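Local coordinates for protein probable ribosomal RNA small subunit methyltransferase (Thermus thermophilus, PDB 3DMH) that methylates N2 of a guanosine in 16S ribosomal RNA of the small subunit, using S-adenosylmethionine as the methyl donor, at residues A126-D140 / P167-P181. Sequence-based numbering, arbitrary orientation.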
loop_
_atom_site.group_PDB
_atom_site.type_symbol
_atom_site.label_atom_id
_atom_site.label_comp_id
_atom_site.label_asym_id
_atom_site.label_seq_id
_atom_site.Cartn_x
_atom_site.Cartn_y
_atom_site.Cartn_z
ATOM N N ALA A 126 -13.818 -4.753 -16.219
ATOM C CA ALA A 126 -14.811 -5.357 -17.121
ATOM C C ALA A 126 -16.242 -5.182 -16.587
ATOM O O ALA A 126 -17.161 -4.849 -17.343
ATOM C CB ALA A 126 -14.479 -6.824 -17.372
ATOM N N ARG A 127 -16.413 -5.377 -15.281
ATOM C CA ARG A 127 -17.712 -5.212 -14.627
ATOM C C ARG A 127 -18.188 -3.756 -14.587
ATOM O O ARG A 127 -19.387 -3.490 -14.744
ATOM C CB ARG A 127 -17.671 -5.807 -13.214
ATOM C CG ARG A 127 -17.371 -7.308 -13.208
ATOM C CD ARG A 127 -17.503 -7.947 -11.819
ATOM N NE ARG A 127 -18.823 -7.736 -11.229
ATOM C CZ ARG A 127 -19.883 -8.506 -11.470
ATOM N NH1 ARG A 127 -19.782 -9.546 -12.289
ATOM N NH2 ARG A 127 -21.045 -8.229 -10.890
ATOM N N ALA A 128 -17.255 -2.820 -14.382
ATOM C CA ALA A 128 -17.592 -1.405 -14.278
ATOM C C ALA A 128 -18.147 -0.820 -15.566
ATOM O O ALA A 128 -18.945 0.118 -15.530
ATOM C CB ALA A 128 -16.354 -0.614 -13.837
ATOM N N LEU A 129 -17.677 -1.344 -16.690
ATOM C CA LEU A 129 -18.044 -0.842 -18.005
ATOM C C LEU A 129 -19.458 -1.249 -18.405
ATOM O O LEU A 129 -19.870 -2.389 -18.186
ATOM C CB LEU A 129 -17.048 -1.346 -19.067
ATOM C CG LEU A 129 -15.654 -0.682 -19.066
ATOM C CD1 LEU A 129 -14.729 -1.408 -20.045
ATOM C CD2 LEU A 129 -15.738 0.802 -19.401
ATOM N N ARG A 130 -20.188 -0.320 -19.015
ATOM C CA ARG A 130 -21.390 -0.667 -19.774
ATOM C C ARG A 130 -20.976 -1.482 -20.988
ATOM O O ARG A 130 -19.821 -1.463 -21.398
ATOM C CB ARG A 130 -22.117 0.598 -20.244
ATOM C CG ARG A 130 -21.344 1.400 -21.297
ATOM C CD ARG A 130 -22.204 2.421 -21.996
ATOM N NE ARG A 130 -21.435 3.320 -22.866
ATOM C CZ ARG A 130 -21.085 3.054 -24.127
ATOM N NH1 ARG A 130 -21.408 1.895 -24.693
ATOM N NH2 ARG A 130 -20.413 3.959 -24.831
ATOM N N MET A 131 -21.922 -2.180 -21.602
ATOM C CA MET A 131 -21.621 -2.824 -22.868
ATOM C C MET A 131 -21.190 -1.768 -23.882
ATOM O O MET A 131 -21.832 -0.721 -23.995
ATOM C CB MET A 131 -22.858 -3.562 -23.376
ATOM C CG MET A 131 -22.601 -4.537 -24.536
ATOM S SD MET A 131 -21.382 -5.828 -24.180
ATOM C CE MET A 131 -22.050 -6.613 -22.725
ATOM N N GLY A 132 -20.104 -2.037 -24.603
ATOM C CA GLY A 132 -19.575 -1.080 -25.586
ATOM C C GLY A 132 -18.622 -0.042 -25.000
ATOM O O GLY A 132 -18.062 0.775 -25.728
ATOM N N GLY A 133 -18.457 -0.069 -23.679
ATOM C CA GLY A 133 -17.487 0.788 -22.974
ATOM C C GLY A 133 -16.069 0.416 -23.339
ATOM O O GLY A 133 -15.836 -0.633 -23.911
ATOM N N ARG A 134 -15.104 1.267 -22.979
ATOM C CA ARG A 134 -13.707 1.018 -23.352
ATOM C C ARG A 134 -12.751 1.072 -22.156
ATOM O O ARG A 134 -13.024 1.735 -21.159
ATOM C CB ARG A 134 -13.249 2.019 -24.412
ATOM C CG ARG A 134 -13.985 1.826 -25.741
ATOM C CD ARG A 134 -13.580 2.879 -26.742
ATOM N NE ARG A 134 -14.296 2.687 -27.995
ATOM C CZ ARG A 134 -14.102 3.421 -29.086
ATOM N NH1 ARG A 134 -13.218 4.411 -29.080
ATOM N NH2 ARG A 134 -14.802 3.168 -30.183
ATOM N N LEU A 135 -11.634 0.365 -22.282
ATOM C CA LEU A 135 -10.634 0.284 -21.218
ATOM C C LEU A 135 -9.272 0.672 -21.771
ATOM O O LEU A 135 -8.798 0.087 -22.751
ATOM C CB LEU A 135 -10.570 -1.138 -20.645
ATOM C CG LEU A 135 -9.384 -1.487 -19.738
ATOM C CD1 LEU A 135 -9.377 -0.668 -18.435
ATOM C CD2 LEU A 135 -9.356 -2.988 -19.403
ATOM N N TYR A 136 -8.643 1.662 -21.143
ATOM C CA TYR A 136 -7.233 1.951 -21.391
ATOM C C TYR A 136 -6.443 1.161 -20.377
ATOM O O TYR A 136 -6.658 1.316 -19.173
ATOM C CB TYR A 136 -6.916 3.436 -21.171
ATOM C CG TYR A 136 -7.233 4.314 -22.342
ATOM C CD1 TYR A 136 -6.400 4.352 -23.467
ATOM C CD2 TYR A 136 -8.363 5.116 -22.336
ATOM C CE1 TYR A 136 -6.696 5.169 -24.557
ATOM C CE2 TYR A 136 -8.678 5.935 -23.418
ATOM C CZ TYR A 136 -7.847 5.961 -24.522
ATOM O OH TYR A 136 -8.167 6.789 -25.579
ATOM N N LEU A 137 -5.574 0.286 -20.875
ATOM C CA LEU A 137 -4.785 -0.596 -20.025
ATOM C C LEU A 137 -3.314 -0.290 -20.250
ATOM O O LEU A 137 -2.819 -0.403 -21.367
ATOM C CB LEU A 137 -5.083 -2.066 -20.374
ATOM C CG LEU A 137 -4.466 -3.100 -19.437
ATOM C CD1 LEU A 137 -5.184 -3.121 -18.095
ATOM C CD2 LEU A 137 -4.495 -4.464 -20.123
ATOM N N ALA A 138 -2.595 0.099 -19.197
ATOM C CA ALA A 138 -1.195 0.457 -19.391
ATOM C C ALA A 138 -0.279 -0.379 -18.514
ATOM O O ALA A 138 -0.645 -0.793 -17.415
ATOM C CB ALA A 138 -0.963 1.948 -19.096
ATOM N N GLY A 139 0.930 -0.638 -18.996
ATOM C CA GLY A 139 1.872 -1.380 -18.167
ATOM C C GLY A 139 3.232 -1.532 -18.807
ATOM O O GLY A 139 3.631 -0.718 -19.647
ATOM N N ASP A 140 3.914 -2.598 -18.407
ATOM C CA ASP A 140 5.339 -2.793 -18.657
ATOM C C ASP A 140 5.534 -4.227 -19.143
ATOM O O ASP A 140 5.128 -5.176 -18.476
ATOM C CB ASP A 140 6.064 -2.556 -17.319
ATOM C CG ASP A 140 7.587 -2.593 -17.425
ATOM O OD1 ASP A 140 8.151 -3.078 -18.426
ATOM O OD2 ASP A 140 8.219 -2.138 -16.446
ATOM N N PRO A 167 9.769 -0.489 -23.141
ATOM C CA PRO A 167 8.989 -1.645 -22.710
ATOM C C PRO A 167 7.561 -1.263 -22.285
ATOM O O PRO A 167 6.745 -2.151 -22.020
ATOM C CB PRO A 167 9.769 -2.134 -21.487
ATOM C CG PRO A 167 10.259 -0.862 -20.863
ATOM C CD PRO A 167 10.607 0.036 -22.045
ATOM N N TYR A 168 7.265 0.037 -22.251
ATOM C CA TYR A 168 5.982 0.526 -21.723
ATOM C C TYR A 168 4.928 0.563 -22.812
ATOM O O TYR A 168 5.226 0.898 -23.969
ATOM C CB TYR A 168 6.148 1.893 -21.046
ATOM C CG TYR A 168 7.268 1.870 -20.035
ATOM C CD1 TYR A 168 7.119 1.189 -18.820
ATOM C CD2 TYR A 168 8.487 2.487 -20.308
ATOM C CE1 TYR A 168 8.159 1.132 -17.905
ATOM C CE2 TYR A 168 9.529 2.445 -19.389
ATOM C CZ TYR A 168 9.359 1.766 -18.201
ATOM O OH TYR A 168 10.401 1.729 -17.298
ATOM N N ARG A 169 3.700 0.202 -22.440
ATOM C CA ARG A 169 2.603 0.064 -23.401
ATOM C C ARG A 169 1.330 0.666 -22.842
ATOM O O ARG A 169 1.097 0.610 -21.629
ATOM C CB ARG A 169 2.315 -1.413 -23.678
ATOM C CG ARG A 169 3.427 -2.199 -24.359
ATOM C CD ARG A 169 3.613 -1.730 -25.792
ATOM N NE ARG A 169 4.652 -2.487 -26.498
ATOM C CZ ARG A 169 5.961 -2.246 -26.417
ATOM N NH1 ARG A 169 6.427 -1.261 -25.662
ATOM N NH2 ARG A 169 6.811 -2.999 -27.111
ATOM N N VAL A 170 0.512 1.213 -23.740
ATOM C CA VAL A 170 -0.907 1.472 -23.471
ATOM C C VAL A 170 -1.715 0.781 -24.556
ATOM O O VAL A 170 -1.395 0.909 -25.749
ATOM C CB VAL A 170 -1.265 2.966 -23.510
ATOM C CG1 VAL A 170 -2.736 3.168 -23.097
ATOM C CG2 VAL A 170 -0.342 3.777 -22.613
ATOM N N ALA A 171 -2.730 0.036 -24.128
ATOM C CA ALA A 171 -3.703 -0.558 -25.025
ATOM C C ALA A 171 -5.099 -0.008 -24.786
ATOM O O ALA A 171 -5.426 0.448 -23.683
ATOM C CB ALA A 171 -3.708 -2.066 -24.885
ATOM N N LEU A 172 -5.917 -0.071 -25.833
ATOM C CA LEU A 172 -7.322 0.293 -25.741
ATOM C C LEU A 172 -8.167 -0.929 -26.086
ATOM O O LEU A 172 -7.896 -1.615 -27.084
ATOM C CB LEU A 172 -7.629 1.466 -26.673
ATOM C CG LEU A 172 -9.033 2.078 -26.610
ATOM C CD1 LEU A 172 -9.405 2.531 -25.187
ATOM C CD2 LEU A 172 -9.114 3.247 -27.584
ATOM N N LEU A 173 -9.165 -1.198 -25.249
ATOM C CA LEU A 173 -10.057 -2.357 -25.430
ATOM C C LEU A 173 -11.534 -1.989 -25.340
ATOM O O LEU A 173 -11.892 -0.988 -24.717
ATOM C CB LEU A 173 -9.742 -3.455 -24.399
ATOM C CG LEU A 173 -8.314 -4.006 -24.284
ATOM C CD1 LEU A 173 -7.524 -3.309 -23.171
ATOM C CD2 LEU A 173 -8.360 -5.490 -24.013
ATOM N N GLU A 174 -12.380 -2.820 -25.960
ATOM C CA GLU A 174 -13.829 -2.609 -25.984
ATOM C C GLU A 174 -14.558 -3.765 -25.292
ATOM O O GLU A 174 -14.253 -4.930 -25.552
ATOM C CB GLU A 174 -14.314 -2.501 -27.438
ATOM C CG GLU A 174 -15.772 -2.133 -27.566
ATOM C CD GLU A 174 -16.228 -1.967 -29.015
ATOM O OE1 GLU A 174 -15.409 -1.559 -29.868
ATOM O OE2 GLU A 174 -17.411 -2.234 -29.296
ATOM N N LYS A 175 -15.529 -3.443 -24.437
ATOM C CA LYS A 175 -16.382 -4.472 -23.834
ATOM C C LYS A 175 -17.389 -4.949 -24.875
ATOM O O LYS A 175 -18.285 -4.204 -25.283
ATOM C CB LYS A 175 -17.111 -3.950 -22.592
ATOM C CG LYS A 175 -17.857 -5.050 -21.828
ATOM C CD LYS A 175 -18.419 -4.539 -20.516
ATOM C CE LYS A 175 -19.318 -5.560 -19.859
ATOM N NZ LYS A 175 -19.756 -5.121 -18.507
ATOM N N GLU A 176 -17.224 -6.194 -25.300
ATOM C CA GLU A 176 -18.082 -6.778 -26.340
ATOM C C GLU A 176 -18.871 -7.969 -25.797
ATOM O O GLU A 176 -19.765 -8.522 -26.471
ATOM C CB GLU A 176 -17.242 -7.190 -27.556
ATOM C CG GLU A 176 -16.531 -6.038 -28.258
ATOM C CD GLU A 176 -15.946 -6.433 -29.604
ATOM O OE1 GLU A 176 -16.710 -6.473 -30.585
ATOM O OE2 GLU A 176 -14.729 -6.699 -29.688
ATOM N N LYS A 177 -18.532 -8.358 -24.574
ATOM C CA LYS A 177 -19.116 -9.524 -23.924
ATOM C C LYS A 177 -19.393 -9.261 -22.446
ATOM O O LYS A 177 -18.836 -8.330 -21.847
ATOM C CB LYS A 177 -18.193 -10.742 -24.072
ATOM C CG LYS A 177 -17.021 -10.747 -23.100
ATOM C CD LYS A 177 -16.121 -11.955 -23.284
ATOM C CE LYS A 177 -15.250 -11.819 -24.521
ATOM N NZ LYS A 177 -14.477 -13.070 -24.719
ATOM N N GLU A 178 -20.231 -10.108 -21.859
ATOM C CA GLU A 178 -20.598 -9.991 -20.455
ATOM C C GLU A 178 -19.414 -10.280 -19.543
ATOM O O GLU A 178 -18.658 -11.229 -19.766
ATOM C CB GLU A 178 -21.757 -10.938 -20.131
ATOM C CG GLU A 178 -22.903 -10.248 -19.407
ATOM C CD GLU A 178 -23.453 -9.066 -20.195
ATOM O OE1 GLU A 178 -23.315 -7.922 -19.712
ATOM O OE2 GLU A 178 -24.006 -9.279 -21.301
ATOM N N ALA A 179 -19.249 -9.444 -18.521
ATOM C CA ALA A 179 -18.207 -9.647 -17.532
ATOM C C ALA A 179 -18.546 -10.824 -16.610
ATOM O O ALA A 179 -19.714 -11.012 -16.251
ATOM C CB ALA A 179 -18.009 -8.376 -16.722
ATOM N N PRO A 180 -17.522 -11.601 -16.210
ATOM C CA PRO A 180 -17.739 -12.673 -15.235
ATOM C C PRO A 180 -17.937 -12.142 -13.812
ATOM O O PRO A 180 -17.791 -10.926 -13.572
ATOM C CB PRO A 180 -16.429 -13.461 -15.301
ATOM C CG PRO A 180 -15.408 -12.426 -15.630
ATOM C CD PRO A 180 -16.109 -11.533 -16.627
ATOM N N PRO A 181 -18.280 -13.038 -12.869
ATOM C CA PRO A 181 -18.277 -12.650 -11.465
ATOM C C PRO A 181 -16.846 -12.335 -11.008
ATOM O O PRO A 181 -15.869 -12.757 -11.654
ATOM C CB PRO A 181 -18.814 -13.900 -10.750
ATOM C CG PRO A 181 -19.547 -14.670 -11.823
ATOM C CD PRO A 181 -18.734 -14.436 -13.048
#
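Two backbone carbonyls where helix 115-128 ends grip the ammonium of K175: NZ donates to L129 O at 2.8 Å and to A126 O at 2.9 Å. The lysine chain is extended throughout, with CG anti to the backbone N (chi1 -172°), and it runs past L129 CB to reach the last turn of the helix. A methionine here has no N-H to offer, which would probably leave the carbonyls of A126 and L129 without a shared donor and the chain after strand 168-174 less firmly tied to the helix end. The backbone of K175 is pinned too, by hydrogen bonds from K175 N to G133 O and from G132 N to K175 O, against the type II turn R130-G133. M131 bends over this corner, its CE lying 3.5 Å from E178 OE1. From there strands 133-140 and 168-174 run antiparallel, paired from R134-E174 to D140-Y168, inside a seven-stranded mixed sheet of order 3-2-1-4-5-7-6, the Rossmann-like methyltransferase topology, which this protein contains twice; this contact lies away from the bound cofactor and guanosine. On one face L172 CD1 sits over the centre of the Y136 ring, 3.6 Å from its centroid, a CH-pi contact, while V170 CG1 meets the ring edge at CD1; the Y136 hydroxyl is hydrogen-bonded with E43 N. On the other face L173 CD1 packs against L137 CB at 3.9 Å, beside helix 145-156. Beyond the strand, A179 CB rests on A126 CB, and R127 NH1 donates to P180 O at 2.7 Å, the oxygen in the guanidinium plane but the nitrogen above the carbonyl plane.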